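Local structure of mandelate racemase/muconate lactonizing enzyme family protein (Bradyrhizobium sp. ORS 278, 3TOY) at residues Val32-Val37 with His87-Ile92; Pro56-Asp61 with Leu80-Leu85. The protein belongs to the mandelate racemase/muconate lactonizing enzyme family, which pairs an N-terminal alpha+beta domain with an enolase-like barrel carrying a metal site. All coordinates share one frame; numbering follows the deposited sequence.

Contact 1 of 2, residues Val32-Val37 with His87-Ile92. With NI (nickel (II) ion), chain G.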
loop_
_atom_site.group_PDB
_atom_site.type_symbol
_atom_site.label_atom_id
_atom_site.label_comp_id
_atom_site.label_asym_id
_atom_site.label_seq_id
_atom_site.Cartn_x
_atom_site.Cartn_y
_atom_site.Cartn_z
ATOM N N VAL A 32 39.089 16.026 -29.114
ATOM C CA VAL A 32 37.684 15.901 -29.421
ATOM C C VAL A 32 37.253 17.118 -30.230
ATOM O O VAL A 32 37.493 18.258 -29.836
ATOM C CB VAL A 32 36.865 15.812 -28.098
ATOM C CG1 VAL A 32 35.391 15.936 -28.372
ATOM C CG2 VAL A 32 37.186 14.506 -27.393
ATOM N N THR A 33 36.612 16.887 -31.369
ATOM C CA THR A 33 36.058 17.991 -32.113
ATOM C C THR A 33 34.604 17.686 -32.438
ATOM O O THR A 33 34.216 16.529 -32.546
ATOM C CB THR A 33 36.861 18.272 -33.406
ATOM O OG1 THR A 33 36.633 17.229 -34.360
ATOM C CG2 THR A 33 38.339 18.347 -33.088
ATOM N N ALA A 34 33.808 18.734 -32.573
ATOM C CA ALA A 34 32.406 18.579 -32.904
ATOM C C ALA A 34 32.036 19.524 -34.020
ATOM O O ALA A 34 32.461 20.682 -34.035
ATOM C CB ALA A 34 31.544 18.866 -31.655
ATOM N N ARG A 35 31.230 19.043 -34.956
ATOM C CA ARG A 35 30.728 19.911 -36.013
ATOM C C ARG A 35 29.211 19.864 -36.095
ATOM O O ARG A 35 28.606 18.809 -35.896
ATOM C CB ARG A 35 31.330 19.522 -37.366
ATOM C CG ARG A 35 32.865 19.635 -37.435
ATOM C CD ARG A 35 33.382 19.111 -38.774
ATOM N NE ARG A 35 33.358 17.652 -38.843
ATOM C CZ ARG A 35 33.599 16.948 -39.945
ATOM N NH1 ARG A 35 33.894 17.568 -41.082
ATOM N NH2 ARG A 35 33.556 15.622 -39.907
ATOM N N ALA A 36 28.608 21.002 -36.411
ATOM C CA ALA A 36 27.166 21.096 -36.590
ATOM C C ALA A 36 26.784 21.026 -38.068
ATOM O O ALA A 36 27.405 21.684 -38.908
ATOM C CB ALA A 36 26.656 22.399 -35.968
ATOM N N VAL A 37 25.765 20.233 -38.392
ATOM C CA VAL A 37 25.222 20.203 -39.747
ATOM C C VAL A 37 23.711 20.280 -39.699
ATOM O O VAL A 37 23.094 19.935 -38.686
ATOM C CB VAL A 37 25.621 18.944 -40.525
ATOM C CG1 VAL A 37 27.137 18.875 -40.704
ATOM C CG2 VAL A 37 25.127 17.678 -39.830
ATOM N N HIS A 87 30.037 23.434 -28.283
ATOM C CA HIS A 87 30.837 23.946 -27.203
ATOM C C HIS A 87 31.012 22.939 -26.089
ATOM O O HIS A 87 32.093 22.708 -25.622
ATOM C CB HIS A 87 30.127 25.116 -26.563
ATOM C CG HIS A 87 30.548 26.461 -27.054
ATOM N ND1 HIS A 87 31.720 27.065 -26.663
ATOM C CD2 HIS A 87 29.907 27.360 -27.835
ATOM C CE1 HIS A 87 31.806 28.255 -27.228
ATOM N NE2 HIS A 87 30.713 28.463 -27.935
ATOM N N LEU A 88 29.900 22.382 -25.640
ATOM C CA LEU A 88 29.954 21.449 -24.520
ATOM C C LEU A 88 30.806 20.232 -24.842
ATOM O O LEU A 88 31.649 19.818 -24.036
ATOM C CB LEU A 88 28.540 21.025 -24.124
ATOM C CG LEU A 88 27.822 22.134 -23.359
ATOM C CD1 LEU A 88 26.344 21.809 -23.325
ATOM C CD2 LEU A 88 28.388 22.308 -21.933
ATOM N N VAL A 89 30.597 19.654 -26.019
ATOM C CA VAL A 89 31.352 18.479 -26.406
ATOM C C VAL A 89 32.851 18.815 -26.461
ATOM O O VAL A 89 33.687 18.057 -25.983
ATOM C CB VAL A 89 30.903 17.945 -27.768
ATOM C CG1 VAL A 89 31.881 16.876 -28.252
ATOM C CG2 VAL A 89 29.472 17.372 -27.685
ATOM N N GLU A 90 33.178 19.968 -27.040
ATOM C CA GLU A 90 34.578 20.344 -27.197
ATOM C C GLU A 90 35.204 20.694 -25.867
ATOM O O GLU A 90 36.334 20.271 -25.581
ATOM C CB GLU A 90 34.740 21.456 -28.255
ATOM C CG GLU A 90 34.477 20.892 -29.650
ATOM C CD GLU A 90 34.966 21.768 -30.804
ATOM O OE1 GLU A 90 35.113 23.002 -30.619
ATOM O OE2 GLU A 90 35.181 21.203 -31.907
ATOM N N ASP A 91 34.459 21.414 -25.036
ATOM C CA ASP A 91 34.923 21.778 -23.704
ATOM C C ASP A 91 35.173 20.533 -22.853
ATOM O O ASP A 91 36.228 20.401 -22.233
ATOM C CB ASP A 91 33.911 22.694 -23.014
ATOM C CG ASP A 91 34.167 24.162 -23.294
ATOM O OD1 ASP A 91 34.877 24.466 -24.276
ATOM O OD2 ASP A 91 33.660 25.011 -22.532
ATOM N N ILE A 92 34.201 19.622 -22.822
ATOM C CA ILE A 92 34.345 18.392 -22.036
ATOM C C ILE A 92 35.458 17.547 -22.618
ATOM O O ILE A 92 36.309 17.032 -21.893
ATOM C CB ILE A 92 33.026 17.584 -22.027
ATOM C CG1 ILE A 92 31.912 18.438 -21.426
ATOM C CG2 ILE A 92 33.214 16.261 -21.284
ATOM C CD1 ILE A 92 30.522 17.818 -21.542
HETATM NI NI NI G . 29.750 30.339 -28.891
HETATM O O HOH W 1 38.191 19.576 -27.670
HETATM O O HOH W 2 30.489 31.769 -30.296
HETATM O O HOH W 3 30.338 31.544 -27.333
HETATM O O HOH W 4 29.321 29.305 -30.724
HETATM O O HOH W 5 31.356 31.309 -29.889
#
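Ala34 and Glu90 carry the polar part of this contact, in which helix 82-95 of the N-terminal alpha+beta domain packs on the antiparallel sheet, running alongside strand 29-47 in the opposite direction; the axes of 32-37 and 87-92 approach to 7.1 Å. The backbone N of Ala34 donates to OE2 of Glu90 (2.9 Å), an almost straight bond at 166° that meets the oxygen on its anti side, 22° out of the carboxylate plane. Glu90 gets there because its CG is anti to the carbonyl carbon (chi1 -71°) and the chain beyond runs extended, so that a side chain rooted on the flank of the helix ends beside the strand. There OE2 also lies against CA and CB of Thr33. On the same edge of the strand, Ala36 pairs with Val382; at Ala34 the carboxylate takes up the N-H instead.

Next to this bond is an apolar patch. CG1 of Val89 meets CG1 of Val32 at 3.6 Å, the two valines crossing at about a right angle, and also reaches CB of Ala34 at 4.0 Å. Leu130 and Ala126 of helix 122-142 and Ile60 of the adjoining strand close around these valines, which buries them between sheet and helices.

Water 1 adds a second polar link, donating to Val32 O (2.6 Å) and to Glu90 O (2.9 Å). The opposite edge of strand 29-47 is held by backbone bonds from Thr33 to Asp61 and from Arg35 to Leu59. Farther out, the helix faces the second subunit: NE2 of His87 binds a nickel ion at 2.3 Å, as does NE2 of His87 of the neighbouring subunit, with water molecules as further ligands.

Contact 2 of 2, residues Pro56-Asp61 with Leu80-Leu85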
loop_
_atom_site.group_PDB
_atom_site.type_symbol
_atom_site.label_atom_id
_atom_site.label_comp_id
_atom_site.label_asym_id
_atom_site.label_seq_id
_atom_site.Cartn_x
_atom_site.Cartn_y
_atom_site.Cartn_z
ATOM N N PRO A 56 18.983 18.941 -37.703
ATOM C CA PRO A 56 20.120 19.556 -37.021
ATOM C C PRO A 56 20.891 18.498 -36.236
ATOM O O PRO A 56 20.346 17.910 -35.291
ATOM C CB PRO A 56 19.471 20.608 -36.110
ATOM C CG PRO A 56 18.014 20.228 -36.006
ATOM C CD PRO A 56 17.694 19.186 -37.024
ATOM N N LEU A 57 22.129 18.215 -36.660
ATOM C CA LEU A 57 22.948 17.173 -36.038
ATOM C C LEU A 57 24.265 17.744 -35.528
ATOM O O LEU A 57 24.762 18.743 -36.041
ATOM C CB LEU A 57 23.272 16.049 -37.020
ATOM C CG LEU A 57 22.173 15.488 -37.920
ATOM C CD1 LEU A 57 22.717 14.337 -38.792
ATOM C CD2 LEU A 57 21.006 15.011 -37.051
ATOM N N VAL A 58 24.830 17.099 -34.518
ATOM C CA VAL A 58 26.190 17.386 -34.067
ATOM C C VAL A 58 27.019 16.131 -34.300
ATOM O O VAL A 58 26.699 15.056 -33.785
ATOM C CB VAL A 58 26.236 17.775 -32.573
ATOM C CG1 VAL A 58 27.687 17.868 -32.059
ATOM C CG2 VAL A 58 25.481 19.081 -32.335
ATOM N N LEU A 59 28.086 16.260 -35.089
ATOM C CA LEU A 59 28.933 15.125 -35.435
ATOM C C LEU A 59 30.176 15.181 -34.580
ATOM O O LEU A 59 30.860 16.211 -34.529
ATOM C CB LEU A 59 29.309 15.177 -36.930
ATOM C CG LEU A 59 28.154 15.477 -37.885
ATOM C CD1 LEU A 59 28.634 15.514 -39.356
ATOM C CD2 LEU A 59 27.018 14.438 -37.709
ATOM N N ILE A 60 30.467 14.081 -33.899
ATOM C CA ILE A 60 31.460 14.063 -32.841
ATOM C C ILE A 60 32.591 13.164 -33.265
ATOM O O ILE A 60 32.368 12.040 -33.723
ATOM C CB ILE A 60 30.832 13.529 -31.499
ATOM C CG1 ILE A 60 29.705 14.462 -31.034
ATOM C CG2 ILE A 60 31.886 13.297 -30.440
ATOM C CD1 ILE A 60 28.985 14.030 -29.706
ATOM N N ASP A 61 33.816 13.672 -33.120
ATOM C CA ASP A 61 35.016 12.898 -33.421
ATOM C C ASP A 61 35.922 12.867 -32.213
ATOM O O ASP A 61 36.292 13.903 -31.671
ATOM C CB ASP A 61 35.779 13.509 -34.602
ATOM C CG ASP A 61 34.948 13.556 -35.855
ATOM O OD1 ASP A 61 34.403 12.513 -36.248
ATOM O OD2 ASP A 61 34.828 14.640 -36.456
ATOM N N LEU A 80 18.879 26.007 -32.564
ATOM C CA LEU A 80 19.244 26.704 -31.343
ATOM C C LEU A 80 20.203 25.894 -30.449
ATOM O O LEU A 80 21.044 26.458 -29.751
ATOM C CB LEU A 80 17.964 27.091 -30.601
ATOM C CG LEU A 80 18.028 27.981 -29.375
ATOM C CD1 LEU A 80 16.764 28.844 -29.310
ATOM C CD2 LEU A 80 18.174 27.115 -28.134
ATOM N N ALA A 81 20.098 24.569 -30.478
ATOM C CA ALA A 81 20.912 23.742 -29.589
ATOM C C ALA A 81 22.311 23.426 -30.167
ATOM O O ALA A 81 23.179 22.905 -29.467
ATOM C CB ALA A 81 20.173 22.444 -29.259
ATOM N N LEU A 82 22.520 23.715 -31.446
ATOM C CA LEU A 82 23.766 23.289 -32.112
ATOM C C LEU A 82 25.001 23.919 -31.497
ATOM O O LEU A 82 25.918 23.221 -31.076
ATOM C CB LEU A 82 23.713 23.563 -33.617
ATOM C CG LEU A 82 22.694 22.732 -34.390
ATOM C CD1 LEU A 82 22.517 23.277 -35.812
ATOM C CD2 LEU A 82 23.109 21.268 -34.429
ATOM N N LYS A 83 25.032 25.240 -31.424
ATOM C CA LYS A 83 26.240 25.903 -30.928
ATOM C C LYS A 83 26.584 25.490 -29.500
ATOM O O LYS A 83 27.711 25.102 -29.224
ATOM C CB LYS A 83 26.105 27.421 -31.030
ATOM C CG LYS A 83 26.266 27.927 -32.454
ATOM C CD LYS A 83 26.140 29.439 -32.540
ATOM C CE LYS A 83 26.580 29.942 -33.912
ATOM N NZ LYS A 83 25.910 29.203 -35.017
ATOM N N PRO A 84 25.604 25.571 -28.588
ATOM C CA PRO A 84 25.806 25.126 -27.205
ATOM C C PRO A 84 26.360 23.687 -27.143
ATOM O O PRO A 84 27.320 23.425 -26.397
ATOM C CB PRO A 84 24.400 25.197 -26.603
ATOM C CG PRO A 84 23.651 26.140 -27.439
ATOM C CD PRO A 84 24.246 26.083 -28.823
ATOM N N LEU A 85 25.777 22.772 -27.927
ATOM C CA LEU A 85 26.206 21.359 -27.919
ATOM C C LEU A 85 27.637 21.214 -28.430
ATOM O O LEU A 85 28.446 20.491 -27.861
ATOM C CB LEU A 85 25.269 20.479 -28.751
ATOM C CG LEU A 85 23.961 20.102 -28.037
ATOM C CD1 LEU A 85 22.988 19.418 -28.992
ATOM C CD2 LEU A 85 24.281 19.217 -26.848
#
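Leu85 N donates to Ala81 O (3.0 Å), a backbone bond of the helical turn from which Leu82 and Leu85 both reach Val58 of strand 50-64. No hydrogen bond joins strand to helix here; the sheet and the helix that packs on it meet mainly through aliphatic carbons, with the methyls of Leu82 foremost. Leu82 does most of the touching. Its CG lies anti to the carbonyl carbon (chi1 -67°), which brings both methyls to the strand although the side chain leaves the helix on its flank. CD2 sits 3.4 Å from Leu57 O and 3.8 Å from CG2 of Val58, while CD1 rests on CB of Pro56 at 4.1 Å. The side chains of Leu82 and Val58 lie alongside one another, pointing opposite ways.

CG2 of Val58 is the shared point of the contact. Set beside its own backbone N, this branch touches not only Leu82 but also Leu85, at CB (3.9 Å) and more loosely at CD1. Leu57 takes part through its carbonyl, since its side chain points away from the helix.

Ala36 and Ala76 extend the apolar surface around Leu82, and Met125 of helix 122-142 covers Leu85. Behind the contact, Leu80 and Pro84 pack on Leu88 of the second subunit, so residues 80-85 lie between their own sheet and a neighbouring chain.

All five touching residues are buried, and the grip is dispersive and hydrophobic: burial and the fit of branched side chains hold residues 82-85 to the strand, without any directional bond between the two segments.

In the fold
From the N terminus, strand 29-47 carries residues 32-37, strand 50-64 follows as its antiparallel neighbour with residues 56-61, and strand 69-75 precedes helix 82-95. Contact 2 closes the shorter loop, from 56-61 through strand 69-75 to residues 80-85, near the N-terminal end of the helix; contact 1 spans all of it, bringing 87-92 back to the first strand. The two closures are therefore concentric, not crossed, and their centres are about 7 Å apart. Backbone pairing of Arg35 with Leu59 and of Val37 with Leu57 joins them within the sheet. Together they lay successive turns of one helix over two adjacent strands, and that helix also touches the second subunit.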